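Long-range contacts in angiotensin-converting enzyme (Anopheles gambiae, PDB 6S1Y), which probably acts as a zinc-dependent dipeptidyl carboxypeptidase of the angiotensin-converting enzyme family, cleaving dipeptides from the carboxyl ends of peptides: residues Y155-Y160 against P471-T476; Y436-Y441 against C457-M462; R453-K458 against Q478-P483. All coordinates share one frame; numbering follows the deposited sequence.

Contact 1 (Y155-Y160 against P471-T476); sequences YWVQWY and PPVVRT
Trp156 faces Pro472 and Val157 faces Val473 where helix 149-163 meets the irregular chain of 471-476, and the CA atoms of the first pair are 7.9 Å apart. At that spacing the backbones do not touch, and the contact is made almost entirely through side chains. On the second segment the chain is loop, becoming a weakly bonded strand near Arg475.

The indole of Trp156 carries most of the contact. Its chi1 of -171° carries CG away from the backbone N, and the ring reaches the loop. Pro472 CD lies 3.5 Å from the centroid of the six-membered ring of Trp156 and only 13° off the ring normal, a CH-pi contact made squarely over the face. The opposite face is taken by Tyr160 CD1, 3.3 Å above the plane, so the indole is held between a proline of the loop and a tyrosine one helical turn further on. Pro471 CB adds an oblique contact to Trp156 CH2 at 3.7 Å.

Arg475 approaches the indole differently. Its NE lies in the plane of the ring, at the rim, 3.9 Å from Trp156 CZ3. Guanidinium and indole planes are 89° apart, so the edge of the indole points at the guanidinium face, and the positive charge is not placed over the pi face. Arg475 NH2 passes Tyr160 CB at 3.8 Å and forms a salt bridge with Asp481, while NH1 is hydrogen-bonded to Asn161. Towards the partly exposed side, Val157 CG2 meets Val473 CG2 at 3.9 Å, the two side chains crossing at about a right angle.

The arrangement is a CH-pi contact of proline on tryptophan that joins the loop 471-476 to helix 149-163 in the largely helical fold of this zinc peptidase family.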
loop_
_atom_site.group_PDB
_atom_site.type_symbol
_atom_site.label_atom_id
_atom_site.label_comp_id
_atom_site.label_asym_id
_atom_site.label_seq_id
_atom_site.Cartn_x
_atom_site.Cartn_y
_atom_site.Cartn_z
ATOM N N TYR A 155 -15.842 11.377 -14.834
ATOM C CA TYR A 155 -15.246 10.069 -14.600
ATOM C C TYR A 155 -15.252 9.712 -13.126
ATOM O O TYR A 155 -15.377 8.542 -12.766
ATOM C CB TYR A 155 -13.828 10.003 -15.156
ATOM C CG TYR A 155 -13.773 9.922 -16.676
ATOM C CD1 TYR A 155 -14.223 8.788 -17.370
ATOM C CD2 TYR A 155 -13.260 10.981 -17.419
ATOM C CE1 TYR A 155 -14.165 8.727 -18.757
ATOM C CE2 TYR A 155 -13.214 10.930 -18.791
ATOM C CZ TYR A 155 -13.655 9.807 -19.461
ATOM O OH TYR A 155 -13.579 9.795 -20.835
ATOM N N TRP A 156 -15.059 10.698 -12.249
ATOM C CA TRP A 156 -15.142 10.420 -10.814
ATOM C C TRP A 156 -16.510 9.844 -10.472
ATOM O O TRP A 156 -16.613 8.785 -9.841
ATOM C CB TRP A 156 -14.856 11.692 -10.022
ATOM C CG TRP A 156 -14.696 11.495 -8.550
ATOM C CD1 TRP A 156 -13.529 11.528 -7.842
ATOM C CD2 TRP A 156 -15.733 11.256 -7.596
ATOM N NE1 TRP A 156 -13.779 11.324 -6.492
ATOM C CE2 TRP A 156 -15.122 11.154 -6.320
ATOM C CE3 TRP A 156 -17.127 11.117 -7.687
ATOM C CZ2 TRP A 156 -15.850 10.895 -5.158
ATOM C CZ3 TRP A 156 -17.857 10.859 -6.519
ATOM C CH2 TRP A 156 -17.214 10.760 -5.276
ATOM N N VAL A 157 -17.572 10.504 -10.951
ATOM C CA VAL A 157 -18.940 10.047 -10.703
ATOM C C VAL A 157 -19.188 8.666 -11.308
ATOM O O VAL A 157 -19.782 7.788 -10.667
ATOM C CB VAL A 157 -19.947 11.075 -11.238
ATOM C CG1 VAL A 157 -21.376 10.493 -11.227
ATOM C CG2 VAL A 157 -19.854 12.372 -10.413
ATOM N N GLN A 158 -18.766 8.462 -12.560
ATOM C CA GLN A 158 -18.877 7.147 -13.182
ATOM C C GLN A 158 -18.203 6.075 -12.339
ATOM O O GLN A 158 -18.792 5.025 -12.053
ATOM C CB GLN A 158 -18.251 7.180 -14.571
ATOM C CG GLN A 158 -19.051 7.986 -15.575
ATOM C CD GLN A 158 -20.272 7.248 -16.057
ATOM O OE1 GLN A 158 -20.219 6.039 -16.348
ATOM N NE2 GLN A 158 -21.382 7.960 -16.159
ATOM N N TRP A 159 -16.957 6.322 -11.932
ATOM C CA TRP A 159 -16.201 5.299 -11.224
ATOM C C TRP A 159 -16.892 4.900 -9.925
ATOM O O TRP A 159 -17.107 3.708 -9.662
ATOM C CB TRP A 159 -14.775 5.782 -10.932
ATOM C CG TRP A 159 -14.041 4.783 -10.079
ATOM C CD1 TRP A 159 -13.786 4.864 -8.740
ATOM C CD2 TRP A 159 -13.512 3.517 -10.507
ATOM N NE1 TRP A 159 -13.132 3.733 -8.304
ATOM C CE2 TRP A 159 -12.941 2.899 -9.374
ATOM C CE3 TRP A 159 -13.454 2.855 -11.744
ATOM C CZ2 TRP A 159 -12.325 1.655 -9.440
ATOM C CZ3 TRP A 159 -12.850 1.625 -11.807
ATOM C CH2 TRP A 159 -12.302 1.028 -10.659
ATOM N N TYR A 160 -17.220 5.887 -9.086
ATOM C CA TYR A 160 -17.778 5.617 -7.767
ATOM C C TYR A 160 -19.187 5.039 -7.869
ATOM O O TYR A 160 -19.561 4.175 -7.073
ATOM C CB TYR A 160 -17.771 6.909 -6.928
ATOM C CG TYR A 160 -16.447 7.230 -6.264
ATOM C CD1 TYR A 160 -15.384 7.823 -6.990
ATOM C CD2 TYR A 160 -16.219 6.897 -4.938
ATOM C CE1 TYR A 160 -14.136 8.073 -6.389
ATOM C CE2 TYR A 160 -14.975 7.149 -4.326
ATOM C CZ TYR A 160 -13.958 7.749 -5.045
ATOM O OH TYR A 160 -12.780 8.004 -4.408
ATOM N N PRO A 471 -15.689 14.928 -2.152
ATOM C CA PRO A 471 -16.207 14.604 -3.474
ATOM C C PRO A 471 -16.510 15.846 -4.291
ATOM O O PRO A 471 -16.808 16.917 -3.744
ATOM C CB PRO A 471 -17.503 13.832 -3.166
ATOM C CG PRO A 471 -17.333 13.298 -1.786
ATOM C CD PRO A 471 -16.492 14.312 -1.075
ATOM N N PRO A 472 -16.512 15.712 -5.624
ATOM C CA PRO A 472 -16.843 16.843 -6.495
ATOM C C PRO A 472 -18.333 17.129 -6.613
ATOM O O PRO A 472 -18.708 18.154 -7.199
ATOM C CB PRO A 472 -16.283 16.383 -7.841
ATOM C CG PRO A 472 -16.565 14.895 -7.804
ATOM C CD PRO A 472 -16.256 14.483 -6.394
ATOM N N VAL A 473 -19.193 16.232 -6.140
ATOM C CA VAL A 473 -20.640 16.393 -6.189
ATOM C C VAL A 473 -21.177 15.954 -4.834
ATOM O O VAL A 473 -20.500 15.265 -4.067
ATOM C CB VAL A 473 -21.301 15.554 -7.297
ATOM C CG1 VAL A 473 -20.830 15.990 -8.686
ATOM C CG2 VAL A 473 -21.018 14.073 -7.047
ATOM N N VAL A 474 -22.430 16.308 -4.569
ATOM C CA VAL A 474 -23.074 15.880 -3.340
ATOM C C VAL A 474 -23.315 14.380 -3.383
ATOM O O VAL A 474 -23.825 13.856 -4.377
ATOM C CB VAL A 474 -24.387 16.654 -3.140
ATOM C CG1 VAL A 474 -25.160 16.116 -1.950
ATOM C CG2 VAL A 474 -24.090 18.142 -2.969
ATOM N N ARG A 475 -22.928 13.683 -2.315
ATOM C CA ARG A 475 -23.234 12.269 -2.115
ATOM C C ARG A 475 -24.299 12.118 -1.025
ATOM O O ARG A 475 -24.525 13.029 -0.220
ATOM C CB ARG A 475 -21.974 11.464 -1.733
ATOM C CG ARG A 475 -20.748 11.681 -2.655
ATOM C CD ARG A 475 -20.982 11.245 -4.093
ATOM N NE ARG A 475 -20.882 9.803 -4.266
ATOM C CZ ARG A 475 -21.303 9.152 -5.339
ATOM N NH1 ARG A 475 -21.894 9.824 -6.321
ATOM N NH2 ARG A 475 -21.153 7.833 -5.426
ATOM N N THR A 476 -24.930 10.941 -0.982
ATOM C CA THR A 476 -25.965 10.639 0.003
ATOM C C THR A 476 -25.751 9.228 0.540
ATOM O O THR A 476 -24.847 8.502 0.094
ATOM C CB THR A 476 -27.378 10.756 -0.599
ATOM O OG1 THR A 476 -27.589 9.686 -1.533
ATOM C CG2 THR A 476 -27.561 12.109 -1.300
#

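Contact 2 (Y436-Y441 against C457-M462); sequences YTLDKY and CKFWEM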
loop_
_atom_site.group_PDB
_atom_site.type_symbol
_atom_site.label_atom_id
_atom_site.label_comp_id
_atom_site.label_asym_id
_atom_site.label_seq_id
_atom_site.Cartn_x
_atom_site.Cartn_y
_atom_site.Cartn_z
ATOM N N TYR A 436 -4.457 6.305 7.144
ATOM C CA TYR A 436 -5.063 6.291 8.471
ATOM C C TYR A 436 -6.588 6.205 8.398
ATOM O O TYR A 436 -7.203 5.393 9.095
ATOM C CB TYR A 436 -4.641 7.551 9.238
ATOM C CG TYR A 436 -5.248 7.720 10.616
ATOM C CD1 TYR A 436 -4.884 6.889 11.674
ATOM C CD2 TYR A 436 -6.153 8.752 10.879
ATOM C CE1 TYR A 436 -5.430 7.078 12.946
ATOM C CE2 TYR A 436 -6.688 8.937 12.127
ATOM C CZ TYR A 436 -6.338 8.097 13.160
ATOM O OH TYR A 436 -6.888 8.305 14.418
ATOM N N THR A 437 -7.217 7.035 7.559
ATOM C CA THR A 437 -8.674 7.088 7.550
ATOM C C THR A 437 -9.296 5.794 7.039
ATOM O O THR A 437 -10.432 5.478 7.393
ATOM C CB THR A 437 -9.185 8.249 6.692
ATOM O OG1 THR A 437 -8.624 8.145 5.385
ATOM C CG2 THR A 437 -8.794 9.587 7.275
ATOM N N LEU A 438 -8.602 5.050 6.182
ATOM C CA LEU A 438 -9.222 3.851 5.622
ATOM C C LEU A 438 -9.451 2.781 6.694
ATOM O O LEU A 438 -10.509 2.138 6.718
ATOM C CB LEU A 438 -8.376 3.279 4.490
ATOM C CG LEU A 438 -8.551 3.858 3.095
ATOM C CD1 LEU A 438 -8.079 2.835 2.072
ATOM C CD2 LEU A 438 -10.005 4.219 2.835
ATOM N N ASP A 439 -8.471 2.546 7.562
ATOM C CA ASP A 439 -8.707 1.555 8.601
ATOM C C ASP A 439 -9.388 2.141 9.822
ATOM O O ASP A 439 -10.163 1.434 10.476
ATOM C CB ASP A 439 -7.403 0.840 8.952
ATOM C CG ASP A 439 -7.111 -0.322 7.963
ATOM O OD1 ASP A 439 -7.902 -0.475 7.008
ATOM O OD2 ASP A 439 -6.133 -1.085 8.143
ATOM N N LYS A 440 -9.192 3.419 10.132
ATOM C CA LYS A 440 -10.010 3.994 11.196
ATOM C C LYS A 440 -11.477 3.841 10.836
ATOM O O LYS A 440 -12.288 3.443 11.670
ATOM C CB LYS A 440 -9.642 5.458 11.437
ATOM C CG LYS A 440 -10.266 6.087 12.668
ATOM C CD LYS A 440 -10.071 7.617 12.665
ATOM C CE LYS A 440 -10.645 8.312 13.929
ATOM N NZ LYS A 440 -9.781 8.104 15.115
ATOM N N TYR A 441 -11.824 4.079 9.571
ATOM C CA TYR A 441 -13.195 3.857 9.132
ATOM C C TYR A 441 -13.579 2.390 9.255
ATOM O O TYR A 441 -14.646 2.058 9.792
ATOM C CB TYR A 441 -13.380 4.329 7.696
ATOM C CG TYR A 441 -14.743 4.032 7.141
ATOM C CD1 TYR A 441 -15.824 4.824 7.465
ATOM C CD2 TYR A 441 -14.957 2.954 6.292
ATOM C CE1 TYR A 441 -17.076 4.558 6.965
ATOM C CE2 TYR A 441 -16.211 2.689 5.779
ATOM C CZ TYR A 441 -17.264 3.497 6.118
ATOM O OH TYR A 441 -18.511 3.240 5.601
ATOM N N CYS A 457 -21.753 8.793 4.916
ATOM C CA CYS A 457 -21.377 10.113 5.411
ATOM C C CYS A 457 -20.332 10.040 6.525
ATOM O O CYS A 457 -19.532 10.968 6.654
ATOM C CB CYS A 457 -22.632 10.896 5.814
ATOM S SG CYS A 457 -23.593 11.464 4.268
ATOM N N LYS A 458 -20.257 8.956 7.295
ATOM C CA LYS A 458 -19.139 8.838 8.229
ATOM C C LYS A 458 -17.825 8.579 7.494
ATOM O O LYS A 458 -16.759 8.999 7.956
ATOM C CB LYS A 458 -19.409 7.745 9.271
ATOM C CG LYS A 458 -20.309 8.226 10.444
ATOM C CD LYS A 458 -19.600 9.272 11.296
ATOM C CE LYS A 458 -20.363 9.626 12.585
ATOM N NZ LYS A 458 -19.419 10.057 13.675
ATOM N N PHE A 459 -17.873 7.933 6.328
ATOM C CA PHE A 459 -16.677 7.809 5.500
ATOM C C PHE A 459 -16.188 9.177 5.035
ATOM O O PHE A 459 -15.059 9.592 5.334
ATOM C CB PHE A 459 -16.974 6.918 4.307
ATOM C CG PHE A 459 -15.832 6.807 3.329
ATOM C CD1 PHE A 459 -14.701 6.058 3.641
ATOM C CD2 PHE A 459 -15.925 7.390 2.082
ATOM C CE1 PHE A 459 -13.657 5.927 2.733
ATOM C CE2 PHE A 459 -14.907 7.266 1.175
ATOM C CZ PHE A 459 -13.754 6.532 1.504
ATOM N N TRP A 460 -17.041 9.911 4.315
ATOM C CA TRP A 460 -16.607 11.192 3.775
ATOM C C TRP A 460 -16.347 12.213 4.878
ATOM O O TRP A 460 -15.533 13.123 4.699
ATOM C CB TRP A 460 -17.642 11.721 2.783
ATOM C CG TRP A 460 -17.676 10.929 1.509
ATOM C CD1 TRP A 460 -18.729 10.211 0.993
ATOM C CD2 TRP A 460 -16.594 10.771 0.583
ATOM N NE1 TRP A 460 -18.355 9.608 -0.212
ATOM C CE2 TRP A 460 -17.049 9.931 -0.471
ATOM C CE3 TRP A 460 -15.279 11.245 0.544
ATOM C CZ2 TRP A 460 -16.242 9.587 -1.543
ATOM C CZ3 TRP A 460 -14.476 10.881 -0.528
ATOM C CH2 TRP A 460 -14.967 10.065 -1.553
ATOM N N GLU A 461 -17.001 12.070 6.031
ATOM C CA GLU A 461 -16.717 12.966 7.148
ATOM C C GLU A 461 -15.302 12.734 7.663
ATOM O O GLU A 461 -14.567 13.694 7.929
ATOM C CB GLU A 461 -17.759 12.779 8.270
ATOM C CG GLU A 461 -17.460 13.573 9.544
ATOM C CD GLU A 461 -18.427 13.254 10.696
ATOM O OE1 GLU A 461 -18.128 12.339 11.496
ATOM O OE2 GLU A 461 -19.493 13.905 10.783
ATOM N N MET A 462 -14.894 11.468 7.791
ATOM C CA MET A 462 -13.527 11.190 8.229
ATOM C C MET A 462 -12.504 11.623 7.178
ATOM O O MET A 462 -11.464 12.191 7.517
ATOM C CB MET A 462 -13.378 9.698 8.555
ATOM C CG MET A 462 -14.015 9.285 9.895
ATOM S SD MET A 462 -13.777 7.528 10.321
ATOM C CE MET A 462 -12.136 7.387 9.703
#
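Tyr441 and Phe459 face each other inside a helical hairpin, formed by helices 431-447 and 455-467 and the short connection between them. The axes of the two segments approach to 10.1 Å, with 148° between their N-to-C directions, so the helices run roughly antiparallel at a spacing set by large side chains.

The aromatic pair is edge-to-face: Phe459 presents its edge to the face of Tyr441, with centroids 5.3 Å apart and planes at 74°. Phe459 CD1 lies over the centre of the tyrosine ring. A chi1 of 175° carries the CG of Tyr441 away from its backbone N, and the ring beyond it meets the other helix, Tyr441 CE1 coming within 3.6 Å of Phe459 CB. Further along the phenyl rim, Phe459 CE1 meets Leu438 CD2 at 4.0 Å, the two side chains lying side by side and pointing the same way.

Met462 fills the other half of the interface with its terminal methyl. Met462 CE is 3.3 Å from Tyr441 N and 3.4 Å from Thr437 O, the two atoms of one helical hydrogen bond, so it lies against the backbone of the facing helix. The aliphatic part of Lys440 closes over the same methyl, Lys440 CB being 3.6 Å from Met462 CE, while Met462 SD lies near the plane of the Tyr441 ring, at its edge.

The hydroxyl of Tyr441 is hydrogen-bonded to Tyr455 O at the start of helix 455-467. Tyr436 packs on helix 203-233, Leu438 touches Tyr494 of the ligand pocket, and on the far side Cys457 ties helix 455-467 to the C-terminal strand through its disulfide with Cys602.

Contact 3 (R453-K458 against Q478-P483); sequences REYNCK and QDFDPP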
loop_
_atom_site.group_PDB
_atom_site.type_symbol
_atom_site.label_atom_id
_atom_site.label_comp_id
_atom_site.label_asym_id
_atom_site.label_seq_id
_atom_site.Cartn_x
_atom_site.Cartn_y
_atom_site.Cartn_z
ATOM N N ARG A 453 -26.654 2.636 8.391
ATOM C CA ARG A 453 -27.406 3.743 7.809
ATOM C C ARG A 453 -26.605 5.038 7.783
ATOM O O ARG A 453 -27.097 6.037 7.261
ATOM C CB ARG A 453 -28.722 3.940 8.569
ATOM C CG ARG A 453 -28.524 4.325 10.010
ATOM C CD ARG A 453 -29.801 4.168 10.840
ATOM N NE ARG A 453 -29.474 3.852 12.232
ATOM C CZ ARG A 453 -28.912 4.707 13.085
ATOM N NH1 ARG A 453 -28.608 5.944 12.699
ATOM N NH2 ARG A 453 -28.645 4.318 14.326
ATOM N N GLU A 454 -25.387 5.043 8.324
ATOM C CA GLU A 454 -24.487 6.187 8.228
ATOM C C GLU A 454 -23.162 5.808 7.560
ATOM O O GLU A 454 -22.161 6.509 7.720
ATOM C CB GLU A 454 -24.241 6.782 9.621
ATOM C CG GLU A 454 -24.201 5.745 10.725
ATOM C CD GLU A 454 -23.601 6.244 12.031
ATOM O OE1 GLU A 454 -22.942 5.417 12.711
ATOM O OE2 GLU A 454 -23.786 7.433 12.383
ATOM N N TYR A 455 -23.138 4.721 6.792
ATOM C CA TYR A 455 -21.882 4.233 6.221
ATOM C C TYR A 455 -21.201 5.295 5.358
ATOM O O TYR A 455 -19.987 5.510 5.458
ATOM C CB TYR A 455 -22.139 2.984 5.379
ATOM C CG TYR A 455 -22.089 1.650 6.098
ATOM C CD1 TYR A 455 -21.670 1.534 7.408
ATOM C CD2 TYR A 455 -22.440 0.498 5.426
ATOM C CE1 TYR A 455 -21.629 0.294 8.027
ATOM C CE2 TYR A 455 -22.394 -0.733 6.028
ATOM C CZ TYR A 455 -21.988 -0.839 7.306
ATOM O OH TYR A 455 -21.968 -2.097 7.845
ATOM N N ASN A 456 -21.963 5.977 4.503
ATOM C CA ASN A 456 -21.296 6.819 3.528
ATOM C C ASN A 456 -20.891 8.161 4.117
ATOM O O ASN A 456 -19.775 8.634 3.863
ATOM C CB ASN A 456 -22.165 7.027 2.291
ATOM C CG ASN A 456 -21.313 7.245 1.025
ATOM O OD1 ASN A 456 -20.205 6.694 0.899
ATOM N ND2 ASN A 456 -21.813 8.069 0.101
ATOM N N CYS A 457 -21.753 8.793 4.916
ATOM C CA CYS A 457 -21.377 10.113 5.411
ATOM C C CYS A 457 -20.332 10.040 6.525
ATOM O O CYS A 457 -19.532 10.968 6.654
ATOM C CB CYS A 457 -22.632 10.896 5.814
ATOM S SG CYS A 457 -23.593 11.464 4.268
ATOM N N LYS A 458 -20.257 8.956 7.295
ATOM C CA LYS A 458 -19.139 8.838 8.229
ATOM C C LYS A 458 -17.825 8.579 7.494
ATOM O O LYS A 458 -16.759 8.999 7.956
ATOM C CB LYS A 458 -19.409 7.745 9.271
ATOM C CG LYS A 458 -20.309 8.226 10.444
ATOM C CD LYS A 458 -19.600 9.272 11.296
ATOM C CE LYS A 458 -20.363 9.626 12.585
ATOM N NZ LYS A 458 -19.419 10.057 13.675
ATOM N N GLN A 478 -27.675 6.901 -0.173
ATOM C CA GLN A 478 -27.977 5.986 -1.268
ATOM C C GLN A 478 -26.716 5.612 -2.041
ATOM O O GLN A 478 -26.680 4.557 -2.678
ATOM C CB GLN A 478 -28.999 6.602 -2.220
ATOM C CG GLN A 478 -30.375 6.795 -1.593
ATOM C CD GLN A 478 -31.153 7.914 -2.261
ATOM O OE1 GLN A 478 -31.672 8.812 -1.587
ATOM N NE2 GLN A 478 -31.232 7.870 -3.596
ATOM N N ASP A 479 -25.693 6.475 -2.021
ATOM C CA ASP A 479 -24.366 6.110 -2.479
ATOM C C ASP A 479 -23.683 5.286 -1.396
ATOM O O ASP A 479 -24.084 5.314 -0.229
ATOM C CB ASP A 479 -23.533 7.348 -2.797
ATOM C CG ASP A 479 -24.249 8.296 -3.738
ATOM O OD1 ASP A 479 -24.684 7.844 -4.820
ATOM O OD2 ASP A 479 -24.401 9.494 -3.387
ATOM N N PHE A 480 -22.664 4.519 -1.796
ATOM C CA PHE A 480 -21.857 3.809 -0.797
ATOM C C PHE A 480 -20.433 3.668 -1.359
ATOM O O PHE A 480 -20.115 2.713 -2.070
ATOM C CB PHE A 480 -22.459 2.462 -0.439
ATOM C CG PHE A 480 -21.590 1.654 0.483
ATOM C CD1 PHE A 480 -21.197 2.163 1.689
ATOM C CD2 PHE A 480 -21.157 0.407 0.128
ATOM C CE1 PHE A 480 -20.385 1.441 2.531
ATOM C CE2 PHE A 480 -20.353 -0.327 0.972
ATOM C CZ PHE A 480 -19.965 0.191 2.176
ATOM N N ASP A 481 -19.587 4.613 -1.003
ATOM C CA ASP A 481 -18.381 4.885 -1.763
ATOM C C ASP A 481 -17.101 4.167 -1.333
ATOM O O ASP A 481 -16.178 4.051 -2.145
ATOM C CB ASP A 481 -18.164 6.406 -1.753
ATOM C CG ASP A 481 -19.210 7.140 -2.577
ATOM O OD1 ASP A 481 -19.525 6.610 -3.671
ATOM O OD2 ASP A 481 -19.712 8.224 -2.142
ATOM N N PRO A 482 -17.005 3.647 -0.116
ATOM C CA PRO A 482 -15.746 2.980 0.321
ATOM C C PRO A 482 -15.274 1.878 -0.612
ATOM O O PRO A 482 -14.059 1.735 -0.827
ATOM C CB PRO A 482 -16.117 2.419 1.704
ATOM C CG PRO A 482 -17.100 3.454 2.200
ATOM C CD PRO A 482 -17.947 3.799 1.012
ATOM N N PRO A 483 -16.167 1.057 -1.172
ATOM C CA PRO A 483 -15.682 -0.065 -2.010
ATOM C C PRO A 483 -15.064 0.373 -3.337
ATOM O O PRO A 483 -14.473 -0.465 -4.025
ATOM C CB PRO A 483 -16.943 -0.919 -2.244
ATOM C CG PRO A 483 -17.886 -0.501 -1.150
ATOM C CD PRO A 483 -17.615 0.972 -0.935
#
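Asp479 is the first residue of the second segment to meet Asn456, its CB lying 3.4 Å from Asn456 ND2. Its carboxylate is used within its own loop, where OD2 accepts a hydrogen bond from Thr476 N.

At Phe480 the backbones come closest, its CA being 5.3 Å from that of Asn456. The phenyl ring has CG anti to the backbone N and reaches Tyr455, with Phe480 CE1 3.7 Å from Tyr455 CD2 and equally close to Tyr455 CB. The two rings cross obliquely, with centroids 5.6 Å apart, while Pro483 CD lies over one face of the phenyl ring, offset toward the rim.

Asp481 follows and is gripped twice by the amide of Asn456. Its backbone N donates to Asn456 OD1 at 2.9 Å; the N-H...O angle of 159° makes the bond fairly straight, although the donor sits 49° above the carbonyl plane. In return Asn456 ND2 donates within its own amide plane to Asp481 OD2 at 3.1 Å, reaching that oxygen from 59° above the carboxylate plane. The same ND2 also meets Thr476 O. With Trp460 NE1 on OD2 and Arg475 on OD1, the buried carboxylate has three donors, one of them cationic, which is consistent with its being charged.

Pro482 completes the run, its CD 3.7 Å from Asn456 OD1, as the chain enters a short 3-10 turn.

The loop between strand 475-476 and helix 486-489 is thus bound to the first turn of helix 455-467, whose Asn456 and Cys457 backbone N atoms also bond Glu477. Tyr441 of helix 431-447 packs against both Phe480 and Pro482.

The three contacts form one continuous region on the same side of the molecule: centres are about 10 Å apart for contacts 2 and 3, 12 Å for contacts 1 and 3 and 16 Å for contacts 1 and 2. Helix 455-467 is common to contacts 2 and 3, which share Cys457 and Lys458, and its Trp460 packs on Trp156 and Pro471 of contact 1. Along the chain both segments of contact 2 fall between those of contact 1, while the segments of contacts 1 and 3 alternate. Helix 149-163, far away in sequence, thus joins the 431-467 hairpin and the following loop in one packed unit; contact 2 comes nearest the bound ligand, Leu438's side chain about 7 Å away.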